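Local coordinates for protein alpha-/beta-galactoside alpha-2,3-sialyltransferase (Photobacterium phosphoreum, PDB 2ZWI) that probably transfers sialic acid from CMP-sialic acid onto terminal galactose residues of glycans, forming an alpha-2,3 linkage, at residues 237-242 with 253-258; 286-291 with 296-301; 336-341 with 358-363. All coordinates share one frame; numbering follows the deposited sequence. Where two conformers were deposited one is given.

Interaction 1 (237-242 with 253-258); sequences FIFIGT and IDILTE. With C5P (cytidine-5'-monophosphate), chain C.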
loop_
_atom_site.group_PDB
_atom_site.type_symbol
_atom_site.label_atom_id
_atom_site.label_comp_id
_atom_site.label_asym_id
_atom_site.label_seq_id
_atom_site.Cartn_x
_atom_site.Cartn_y
_atom_site.Cartn_z
ATOM N N PHE A 237 10.287 19.356 6.568
ATOM C CA PHE A 237 8.859 19.154 6.314
ATOM C C PHE A 237 8.646 18.681 4.873
ATOM O O PHE A 237 9.157 19.298 3.929
ATOM C CB PHE A 237 8.085 20.461 6.539
ATOM C CG PHE A 237 6.614 20.375 6.194
ATOM C CD1 PHE A 237 5.705 19.868 7.108
ATOM C CD2 PHE A 237 6.142 20.818 4.958
ATOM C CE1 PHE A 237 4.347 19.795 6.811
ATOM C CE2 PHE A 237 4.784 20.736 4.640
ATOM C CZ PHE A 237 3.881 20.218 5.573
ATOM N N ILE A 238 7.887 17.605 4.700
ATOM C CA ILE A 238 7.462 17.183 3.357
ATOM C C ILE A 238 5.972 17.448 3.142
ATOM O O ILE A 238 5.127 16.980 3.921
ATOM C CB ILE A 238 7.761 15.688 3.083
ATOM C CG1 ILE A 238 9.261 15.400 3.229
ATOM C CG2 ILE A 238 7.241 15.275 1.683
ATOM C CD1 ILE A 238 9.636 13.927 2.990
ATOM N N PHE A 239 5.669 18.221 2.094
ATOM C CA PHE A 239 4.304 18.411 1.634
ATOM C C PHE A 239 3.935 17.268 0.718
ATOM O O PHE A 239 4.610 17.063 -0.296
ATOM C CB PHE A 239 4.153 19.720 0.848
ATOM C CG PHE A 239 2.729 20.015 0.447
ATOM C CD1 PHE A 239 1.884 20.701 1.316
ATOM C CD2 PHE A 239 2.235 19.612 -0.798
ATOM C CE1 PHE A 239 0.555 20.976 0.955
ATOM C CE2 PHE A 239 0.903 19.869 -1.166
ATOM C CZ PHE A 239 0.066 20.545 -0.284
ATOM N N ILE A 240 2.874 16.538 1.079
ATOM C CA ILE A 240 2.365 15.418 0.284
ATOM C C ILE A 240 1.376 15.925 -0.764
ATOM O O ILE A 240 0.248 16.276 -0.448
ATOM C CB ILE A 240 1.693 14.316 1.179
ATOM C CG1 ILE A 240 2.680 13.766 2.221
ATOM C CG2 ILE A 240 1.079 13.172 0.328
ATOM C CD1 ILE A 240 4.037 13.386 1.643
ATOM N N GLY A 241 1.820 15.958 -2.015
ATOM C CA GLY A 241 0.996 16.425 -3.114
ATOM C C GLY A 241 -0.025 15.407 -3.597
ATOM O O GLY A 241 0.080 14.205 -3.316
ATOM N N THR A 242 -1.018 15.898 -4.336
ATOM C CA THR A 242 -1.997 15.025 -4.961
ATOM C C THR A 242 -2.030 15.297 -6.476
ATOM O O THR A 242 -1.165 16.013 -6.991
ATOM C CB THR A 242 -3.397 15.139 -4.282
ATOM O OG1 THR A 242 -4.252 14.111 -4.784
ATOM C CG2 THR A 242 -4.040 16.514 -4.544
ATOM N N ILE A 253 -0.904 25.344 -3.939
ATOM C CA ILE A 253 -0.083 26.555 -3.745
ATOM C C ILE A 253 -0.666 27.409 -2.625
ATOM O O ILE A 253 0.070 27.889 -1.754
ATOM C CB ILE A 253 0.034 27.390 -5.057
ATOM C CG1 ILE A 253 0.954 26.697 -6.066
ATOM C CG2 ILE A 253 0.576 28.804 -4.786
ATOM C CD1 ILE A 253 0.660 27.087 -7.532
ATOM N N ASP A 254 -1.987 27.585 -2.642
ATOM C CA ASP A 254 -2.697 28.362 -1.618
ATOM C C ASP A 254 -2.573 27.752 -0.212
ATOM O O ASP A 254 -2.358 28.477 0.774
ATOM C CB ASP A 254 -4.175 28.526 -1.988
ATOM C CG ASP A 254 -4.401 29.503 -3.150
ATOM O OD1 ASP A 254 -5.548 29.529 -3.648
ATOM O OD2 ASP A 254 -3.463 30.239 -3.567
ATOM N N ILE A 255 -2.718 26.429 -0.136
ATOM C CA ILE A 255 -2.512 25.672 1.113
ATOM C C ILE A 255 -1.112 25.919 1.660
ATOM O O ILE A 255 -0.943 26.117 2.852
ATOM C CB ILE A 255 -2.713 24.146 0.931
ATOM C CG1 ILE A 255 -4.183 23.813 0.697
ATOM C CG2 ILE A 255 -2.215 23.359 2.172
ATOM C CD1 ILE A 255 -4.396 22.477 0.037
ATOM N N LEU A 256 -0.115 25.878 0.791
ATOM C CA LEU A 256 1.258 26.141 1.206
ATOM C C LEU A 256 1.495 27.586 1.665
ATOM O O LEU A 256 2.306 27.815 2.582
ATOM C CB LEU A 256 2.239 25.748 0.116
ATOM C CG LEU A 256 2.539 24.259 0.122
ATOM C CD1 LEU A 256 3.020 23.825 -1.267
ATOM C CD2 LEU A 256 3.530 23.899 1.227
ATOM N N THR A 257 0.798 28.555 1.065
ATOM C CA THR A 257 0.968 29.930 1.550
ATOM C C THR A 257 0.278 30.156 2.892
ATOM O O THR A 257 0.816 30.858 3.729
ATOM C CB THR A 257 0.690 31.095 0.528
ATOM O OG1 THR A 257 -0.427 31.905 0.941
ATOM C CG2 THR A 257 0.567 30.642 -0.880
ATOM N N GLU A 258 -0.876 29.521 3.112
ATOM C CA GLU A 258 -1.528 29.550 4.416
ATOM C C GLU A 258 -0.676 28.864 5.502
ATOM O O GLU A 258 -0.528 29.384 6.618
ATOM C CB GLU A 258 -2.919 28.911 4.330
ATOM C CG GLU A 258 -3.833 29.210 5.532
ATOM C CD GLU A 258 -4.194 30.687 5.662
ATOM O OE1 GLU A 258 -4.605 31.109 6.761
ATOM O OE2 GLU A 258 -4.063 31.429 4.672
HETATM O O3P C5P C . -2.714 9.529 -2.842
HETATM P P C5P C . -2.970 8.147 -3.308
HETATM O O1P C5P C . -3.898 7.495 -2.328
HETATM O O2P C5P C . -3.399 8.186 -4.750
HETATM O "O5'" C5P C . -1.562 7.398 -3.207
HETATM C "C5'" C5P C . -1.334 6.126 -3.807
HETATM C "C4'" C5P C . 0.166 5.879 -3.799
HETATM O "O4'" C5P C . 0.850 6.918 -4.527
HETATM C "C3'" C5P C . 0.746 5.966 -2.394
HETATM O "O3'" C5P C . 0.653 4.722 -1.711
HETATM C "C2'" C5P C . 2.185 6.330 -2.652
HETATM O "O2'" C5P C . 2.898 5.206 -3.178
HETATM C "C1'" C5P C . 2.065 7.265 -3.837
HETATM N N1 C5P C . 2.113 8.699 -3.524
HETATM C C2 C5P C . 3.374 9.292 -3.306
HETATM N N3 C5P C . 3.473 10.614 -3.067
HETATM C C4 C5P C . 2.367 11.386 -3.016
HETATM C C5 C5P C . 1.108 10.837 -3.228
HETATM C C6 C5P C . 1.004 9.463 -3.488
HETATM O O2 C5P C . 4.410 8.591 -3.313
HETATM N N4 C5P C . 2.514 12.711 -2.783
#
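Rotation about the CA-CB bond sends the Phe239 ring off strand 236-240 trans to its own backbone N (chi1 -175°), while on helix 249-259 CG of Leu256 lies trans to the carbonyl carbon (chi1 -82°), which carries its branched end back to the ring. CD1 of Leu256 sits 4.1 Å from the centroid of the Phe239 ring and only 8° off its normal, a CH-pi contact over the face. The other branch leans toward the rim, with Leu256 CD2 3.6 Å from Phe239 CD1. Ile255 comes from a different direction: its CG2 meets Phe239 CE1 at 3.9 Å near the ring plane. A flat ring with two kinds of surface thus suits a place where one helix offers a leucine fork and a beta-branched methyl. Strand and helix open a beta-alpha-beta crossover in the nucleotide-binding half of a GT-B fold, and Met321 of strand 317-321 also touches Phe239 and Ile255. Where the strand ends, the backbone turns to the ligand: Gly241 O accepts a hydrogen bond from N4 of the cytosine of CMP at 2.9 Å, and CG2 of Ile240 lies over the base at its amino end, 3.5 Å from N4.

Interaction 2 (286-291 with 296-301); sequences YNQQII and MIEIYN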
loop_
_atom_site.group_PDB
_atom_site.type_symbol
_atom_site.label_atom_id
_atom_site.label_comp_id
_atom_site.label_asym_id
_atom_site.label_seq_id
_atom_site.Cartn_x
_atom_site.Cartn_y
_atom_site.Cartn_z
ATOM N N TYR A 286 1.403 18.642 -12.720
ATOM C CA TYR A 286 1.518 20.067 -12.403
ATOM C C TYR A 286 2.520 20.384 -11.278
ATOM O O TYR A 286 2.494 21.491 -10.739
ATOM C CB TYR A 286 0.138 20.712 -12.120
ATOM C CG TYR A 286 -0.752 20.014 -11.086
ATOM C CD1 TYR A 286 -0.214 19.310 -10.004
ATOM C CD2 TYR A 286 -2.137 20.105 -11.175
ATOM C CE1 TYR A 286 -1.038 18.706 -9.056
ATOM C CE2 TYR A 286 -2.963 19.507 -10.243
ATOM C CZ TYR A 286 -2.403 18.799 -9.193
ATOM O OH TYR A 286 -3.223 18.214 -8.270
ATOM N N ASN A 287 3.396 19.434 -10.936
ATOM C CA ASN A 287 4.331 19.589 -9.806
ATOM C C ASN A 287 5.313 20.769 -9.890
ATOM O O ASN A 287 5.623 21.392 -8.872
ATOM C CB ASN A 287 5.137 18.305 -9.554
ATOM C CG ASN A 287 4.266 17.109 -9.238
ATOM O OD1 ASN A 287 4.594 15.984 -9.619
ATOM N ND2 ASN A 287 3.158 17.336 -8.551
ATOM N N GLN A 288 5.822 21.057 -11.089
ATOM C CA GLN A 288 6.753 22.175 -11.250
ATOM C C GLN A 288 6.121 23.531 -10.897
ATOM O O GLN A 288 6.800 24.385 -10.323
ATOM C CB GLN A 288 7.383 22.197 -12.649
ATOM C CG GLN A 288 8.708 22.992 -12.719
ATOM C CD GLN A 288 9.775 22.459 -11.762
ATOM O OE1 GLN A 288 10.127 21.281 -11.800
ATOM N NE2 GLN A 288 10.287 23.329 -10.900
ATOM N N GLN A 289 4.835 23.711 -11.218
ATOM C CA GLN A 289 4.082 24.931 -10.881
ATOM C C GLN A 289 4.052 25.197 -9.367
ATOM O O GLN A 289 4.266 26.333 -8.912
ATOM C CB GLN A 289 2.633 24.836 -11.371
ATOM C CG GLN A 289 2.424 24.720 -12.882
ATOM C CD GLN A 289 0.949 24.756 -13.276
ATOM O OE1 GLN A 289 0.598 25.085 -14.415
ATOM N NE2 GLN A 289 0.085 24.435 -12.337
ATOM N N ILE A 290 3.750 24.148 -8.603
ATOM C CA ILE A 290 3.702 24.215 -7.142
ATOM C C ILE A 290 5.103 24.466 -6.565
ATOM O O ILE A 290 5.283 25.374 -5.744
ATOM C CB ILE A 290 3.077 22.926 -6.521
ATOM C CG1 ILE A 290 1.704 22.609 -7.151
ATOM C CG2 ILE A 290 2.965 23.060 -5.002
ATOM C CD1 ILE A 290 1.130 21.246 -6.765
ATOM N N ILE A 291 6.082 23.675 -7.016
ATOM C CA ILE A 291 7.471 23.732 -6.532
ATOM C C ILE A 291 8.106 25.108 -6.729
ATOM O O ILE A 291 8.851 25.589 -5.874
ATOM C CB ILE A 291 8.361 22.633 -7.201
ATOM C CG1 ILE A 291 8.049 21.257 -6.619
ATOM C CG2 ILE A 291 9.851 22.926 -7.017
ATOM C CD1 ILE A 291 8.549 20.098 -7.484
ATOM N N MET A 296 10.527 25.036 -3.103
ATOM C CA MET A 296 10.606 23.825 -2.307
ATOM C C MET A 296 11.627 22.870 -2.898
ATOM O O MET A 296 11.825 22.830 -4.109
ATOM C CB MET A 296 9.232 23.169 -2.247
ATOM C CG MET A 296 8.242 23.956 -1.393
ATOM S SD MET A 296 6.625 23.212 -1.411
ATOM C CE MET A 296 6.239 23.308 -3.144
ATOM N N ILE A 297 12.273 22.100 -2.035
ATOM C CA ILE A 297 13.169 21.042 -2.487
ATOM C C ILE A 297 12.332 19.896 -3.074
ATOM O O ILE A 297 11.521 19.292 -2.379
ATOM C CB ILE A 297 14.066 20.519 -1.337
ATOM C CG1 ILE A 297 14.871 21.667 -0.716
ATOM C CG2 ILE A 297 14.985 19.409 -1.829
ATOM C CD1 ILE A 297 15.832 21.221 0.365
ATOM N N GLU A 298 12.544 19.602 -4.353
ATOM C CA GLU A 298 11.817 18.522 -5.021
ATOM C C GLU A 298 12.315 17.121 -4.682
ATOM O O GLU A 298 13.508 16.815 -4.798
ATOM C CB GLU A 298 11.861 18.719 -6.535
ATOM C CG GLU A 298 11.186 17.613 -7.338
ATOM C CD GLU A 298 11.364 17.797 -8.837
ATOM O OE1 GLU A 298 11.893 18.865 -9.251
ATOM O OE2 GLU A 298 10.979 16.881 -9.596
ATOM N N ILE A 299 11.377 16.269 -4.280
ATOM C CA ILE A 299 11.603 14.836 -4.228
ATOM C C ILE A 299 10.862 14.284 -5.441
ATOM O O ILE A 299 9.642 14.465 -5.563
ATOM C CB ILE A 299 11.076 14.198 -2.909
ATOM C CG1 ILE A 299 11.800 14.789 -1.692
ATOM C CG2 ILE A 299 11.238 12.662 -2.940
ATOM C CD1 ILE A 299 11.191 14.382 -0.353
ATOM N N TYR A 300 11.615 13.656 -6.347
ATOM C CA TYR A 300 11.095 13.130 -7.615
ATOM C C TYR A 300 9.756 12.426 -7.421
ATOM O O TYR A 300 9.663 11.454 -6.667
ATOM C CB TYR A 300 12.123 12.182 -8.238
ATOM C CG TYR A 300 11.787 11.661 -9.616
ATOM C CD1 TYR A 300 11.177 12.476 -10.585
ATOM C CD2 TYR A 300 12.113 10.364 -9.964
ATOM C CE1 TYR A 300 10.887 11.982 -11.855
ATOM C CE2 TYR A 300 11.846 9.871 -11.227
ATOM C CZ TYR A 300 11.237 10.675 -12.165
ATOM O OH TYR A 300 10.979 10.134 -13.407
ATOM N N ASN A 301 8.723 12.923 -8.096
ATOM C CA ASN A 301 7.348 12.476 -7.832
ATOM C C ASN A 301 7.099 10.981 -8.041
ATOM O O ASN A 301 6.259 10.389 -7.356
ATOM C CB ASN A 301 6.314 13.324 -8.602
ATOM C CG ASN A 301 6.249 12.986 -10.102
ATOM O OD1 ASN A 301 5.165 12.810 -10.655
ATOM N ND2 ASN A 301 7.406 12.899 -10.753
#
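Ile290 and Ile291 of helix 287-294 pack against Met296 and Glu298 in a helix-to-strand contact at the edge of the six-stranded parallel sheet. The pieces belong to the beta-alpha-beta unit formed by strand 275-279, this helix and strand 297-299, an outermost strand, and a turn of only two residues separates helix 287-294 from strand 297-299. One backbone bond closes that return: Met296 N donates to Ile291 O at 3.3 Å, with an N-H...O angle of 165° and the donor in the carbonyl plane. The methionine then folds back against the helix. Its chain runs extended to SD and bends at the last torsion (chi3 -61°), which places CE 3.6 Å from Ile291 CA and 3.8 Å from CG2 of Ile290. An unbranched, flexible thioether can follow the helix surface in this way, and Leu256 of helix 249-259 touches both Ile290 and Met296 as well. Farther along the strand, Glu298 offers its CG to CD1 of Ile291 at 3.6 Å, the two side chains crossing at about a right angle. Glu298 is extended, so CB, CG and the near edge of its acid group pass along the isoleucine methyl, and the residue as a whole is exposed. Gln288 brings OE1 to 3.9 Å from OE1 of Glu298, while its NE2 is hydrogen-bonded to Asp292 of its own helix. At the far end Asn287 approaches Asn301, their amide planes steeply inclined to each other. The backbone O of Asn301 accepts a bond from NZ of Lys279, a residue of the CMP site. The contact is therefore graded in polarity: aliphatic groups and the thioether pack in the interior, whereas amides and a carboxylate occupy its margins, where water can probably meet the charge of Glu298.

Interaction 3 (336-341 with 358-363); sequences KFIFYK and LNIVNR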
loop_
_atom_site.group_PDB
_atom_site.type_symbol
_atom_site.label_atom_id
_atom_site.label_comp_id
_atom_site.label_asym_id
_atom_site.label_seq_id
_atom_site.Cartn_x
_atom_site.Cartn_y
_atom_site.Cartn_z
ATOM N N LYS A 336 1.093 17.693 10.457
ATOM C CA LYS A 336 0.656 19.049 10.776
ATOM C C LYS A 336 -0.760 19.404 10.309
ATOM O O LYS A 336 -1.450 20.183 10.969
ATOM C CB LYS A 336 1.670 20.096 10.286
ATOM C CG LYS A 336 2.996 20.068 11.043
ATOM C CD LYS A 336 3.800 21.319 10.775
ATOM C CE LYS A 336 5.150 21.282 11.458
ATOM N NZ LYS A 336 5.039 21.256 12.925
ATOM N N PHE A 337 -1.185 18.840 9.177
ATOM C CA PHE A 337 -2.504 19.110 8.588
ATOM C C PHE A 337 -2.744 18.168 7.409
ATOM O O PHE A 337 -1.789 17.747 6.757
ATOM C CB PHE A 337 -2.624 20.575 8.118
ATOM C CG PHE A 337 -1.539 21.010 7.153
ATOM C CD1 PHE A 337 -1.665 20.773 5.784
ATOM C CD2 PHE A 337 -0.390 21.646 7.617
ATOM C CE1 PHE A 337 -0.667 21.162 4.894
ATOM C CE2 PHE A 337 0.613 22.038 6.733
ATOM C CZ PHE A 337 0.469 21.794 5.368
ATOM N N ILE A 338 -4.006 17.814 7.157
ATOM C CA ILE A 338 -4.378 17.156 5.898
ATOM C C ILE A 338 -5.578 17.868 5.277
ATOM O O ILE A 338 -6.581 18.111 5.953
ATOM C CB ILE A 338 -4.711 15.643 6.058
ATOM C CG1 ILE A 338 -3.598 14.889 6.801
ATOM C CG2 ILE A 338 -4.924 15.000 4.692
ATOM C CD1 ILE A 338 -3.898 13.379 6.975
ATOM N N PHE A 339 -5.460 18.217 3.997
ATOM C CA PHE A 339 -6.572 18.798 3.252
ATOM C C PHE A 339 -7.254 17.752 2.403
ATOM O O PHE A 339 -6.603 16.941 1.740
ATOM C CB PHE A 339 -6.134 19.967 2.368
ATOM C CG PHE A 339 -6.005 21.267 3.112
ATOM C CD1 PHE A 339 -6.961 22.272 2.958
ATOM C CD2 PHE A 339 -4.940 21.477 3.987
ATOM C CE1 PHE A 339 -6.851 23.474 3.660
ATOM C CE2 PHE A 339 -4.830 22.666 4.696
ATOM C CZ PHE A 339 -5.778 23.670 4.529
ATOM N N TYR A 340 -8.575 17.803 2.426
ATOM C CA TYR A 340 -9.403 16.879 1.674
ATOM C C TYR A 340 -10.323 17.641 0.718
ATOM O O TYR A 340 -10.820 18.719 1.045
ATOM C CB TYR A 340 -10.259 16.058 2.635
ATOM C CG TYR A 340 -9.489 15.239 3.651
ATOM C CD1 TYR A 340 -9.114 15.785 4.882
ATOM C CD2 TYR A 340 -9.138 13.910 3.380
ATOM C CE1 TYR A 340 -8.417 15.021 5.828
ATOM C CE2 TYR A 340 -8.445 13.143 4.314
ATOM C CZ TYR A 340 -8.092 13.702 5.535
ATOM O OH TYR A 340 -7.414 12.943 6.465
ATOM N N LYS A 341 -10.543 17.068 -0.463
ATOM C CA LYS A 341 -11.627 17.489 -1.343
ATOM C C LYS A 341 -12.874 16.841 -0.759
ATOM O O LYS A 341 -13.023 15.607 -0.804
ATOM C CB LYS A 341 -11.365 16.991 -2.770
ATOM C CG LYS A 341 -12.505 17.169 -3.768
ATOM C CD LYS A 341 -12.379 16.103 -4.850
ATOM C CE LYS A 341 -13.380 16.273 -5.986
ATOM N NZ LYS A 341 -13.083 15.278 -7.077
ATOM N N LEU A 358 -8.002 6.152 13.252
ATOM C CA LEU A 358 -6.673 5.531 13.315
ATOM C C LEU A 358 -5.590 6.437 13.895
ATOM O O LEU A 358 -4.416 6.062 13.944
ATOM C CB LEU A 358 -6.250 5.072 11.917
ATOM C CG LEU A 358 -6.982 3.831 11.401
ATOM C CD1 LEU A 358 -6.758 3.694 9.917
ATOM C CD2 LEU A 358 -6.481 2.599 12.130
ATOM N N ASN A 359 -5.996 7.627 14.323
ATOM C CA ASN A 359 -5.085 8.639 14.857
ATOM C C ASN A 359 -3.957 8.995 13.887
ATOM O O ASN A 359 -2.839 9.284 14.297
ATOM C CB ASN A 359 -4.541 8.209 16.232
ATOM C CG ASN A 359 -5.648 7.892 17.209
ATOM O OD1 ASN A 359 -6.273 8.792 17.768
ATOM N ND2 ASN A 359 -5.907 6.604 17.416
ATOM N N ILE A 360 -4.270 8.949 12.594
ATOM C CA ILE A 360 -3.356 9.389 11.547
ATOM C C ILE A 360 -3.285 10.924 11.574
ATOM O O ILE A 360 -2.251 11.523 11.282
ATOM C CB ILE A 360 -3.811 8.855 10.155
ATOM C CG1 ILE A 360 -3.558 7.335 10.072
ATOM C CG2 ILE A 360 -3.091 9.588 9.019
ATOM C CD1 ILE A 360 -4.261 6.638 8.917
ATOM N N VAL A 361 -4.406 11.537 11.942
ATOM C CA VAL A 361 -4.544 12.983 11.977
ATOM C C VAL A 361 -5.487 13.361 13.113
ATOM O O VAL A 361 -6.508 12.698 13.336
ATOM C CB VAL A 361 -5.066 13.526 10.604
ATOM C CG1 VAL A 361 -6.454 12.953 10.259
ATOM C CG2 VAL A 361 -5.041 15.070 10.543
ATOM N N ASN A 362 -5.109 14.404 13.855
ATOM C CA ASN A 362 -5.977 15.019 14.856
ATOM C C ASN A 362 -7.199 15.604 14.152
ATOM O O ASN A 362 -7.063 16.209 13.086
ATOM C CB ASN A 362 -5.202 16.122 15.590
ATOM C CG ASN A 362 -5.861 16.558 16.891
ATOM O OD1 ASN A 362 -5.365 16.262 17.976
ATOM N ND2 ASN A 362 -6.964 17.277 16.789
ATOM N N ARG A 363 -8.377 15.422 14.743
ATOM C CA ARG A 363 -9.629 15.983 14.233
ATOM C C ARG A 363 -9.530 17.502 13.988
ATOM O O ARG A 363 -10.120 18.027 13.044
ATOM C CB ARG A 363 -10.779 15.661 15.209
ATOM C CG ARG A 363 -12.162 16.165 14.781
ATOM C CD ARG A 363 -13.239 15.829 15.824
ATOM N NE ARG A 363 -13.907 14.557 15.537
ATOM C CZ ARG A 363 -13.547 13.375 16.030
ATOM N NH1 ARG A 363 -12.498 13.273 16.850
ATOM N NH2 ARG A 363 -14.238 12.289 15.691
#
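Ile338 and Val361 form the close part of this contact and meet at a slant, with CD1 of Ile338 3.8 Å from CB of Val361 and CG1 of Ile338 4.0 Å from Val361 CG2. Val361 has CG1 between its backbone N and carbonyl carbon (chi1 61°); CG2 lies on the isoleucine, while CG1 borders CD1 of Ile338 and also reaches the end of Tyr340, 3.9 Å from OH. That hydroxyl is buried with no polar partner in the model, so it meets the valine purely through packing. Within the strand, CG2 of Ile338 sits 3.5 Å above the plane of the Tyr340 ring, offset toward its rim. Strand 334-340 leads through helix 350-357 to the parallel edge strand 366-368, and the loop 358-363 is the return leg of this crossover; the backbone of Ile338 is hydrogen-bonded to Asp365 and Lys367. Packing thins toward Ile360, whose CG2 stands 4.4 Å from Ile338 CD1 and which is itself partly exposed, its side chain touching Phe326 and Phe327. Beyond it, exposed Asn359, the first residue past helix 350-357, completes a Schellman motif with a positive phi that asparagine tolerates well.

Each of the three contacts has one segment on a strand of the six-stranded parallel sheet in the nucleotide-binding half of the chain, and they follow one another in sequence. Interaction 1 uses the inner strand 236-240, interaction 2 the edge strand 297-299; their centres are about 10 Å apart. The centres of interactions 1 and 3 are about 14 Å apart, interaction 3 lying toward the opposite edge. Leu256 packs on Met296, with CD1 3.7 Å from SD, and Ile255 on Phe337 and Phe339. Interactions 2 and 3, about 22 Å apart between centres, do not touch. Helix 249-259 thus joins the two outer contacts, while the chain just past strand 236-240 meets CMP.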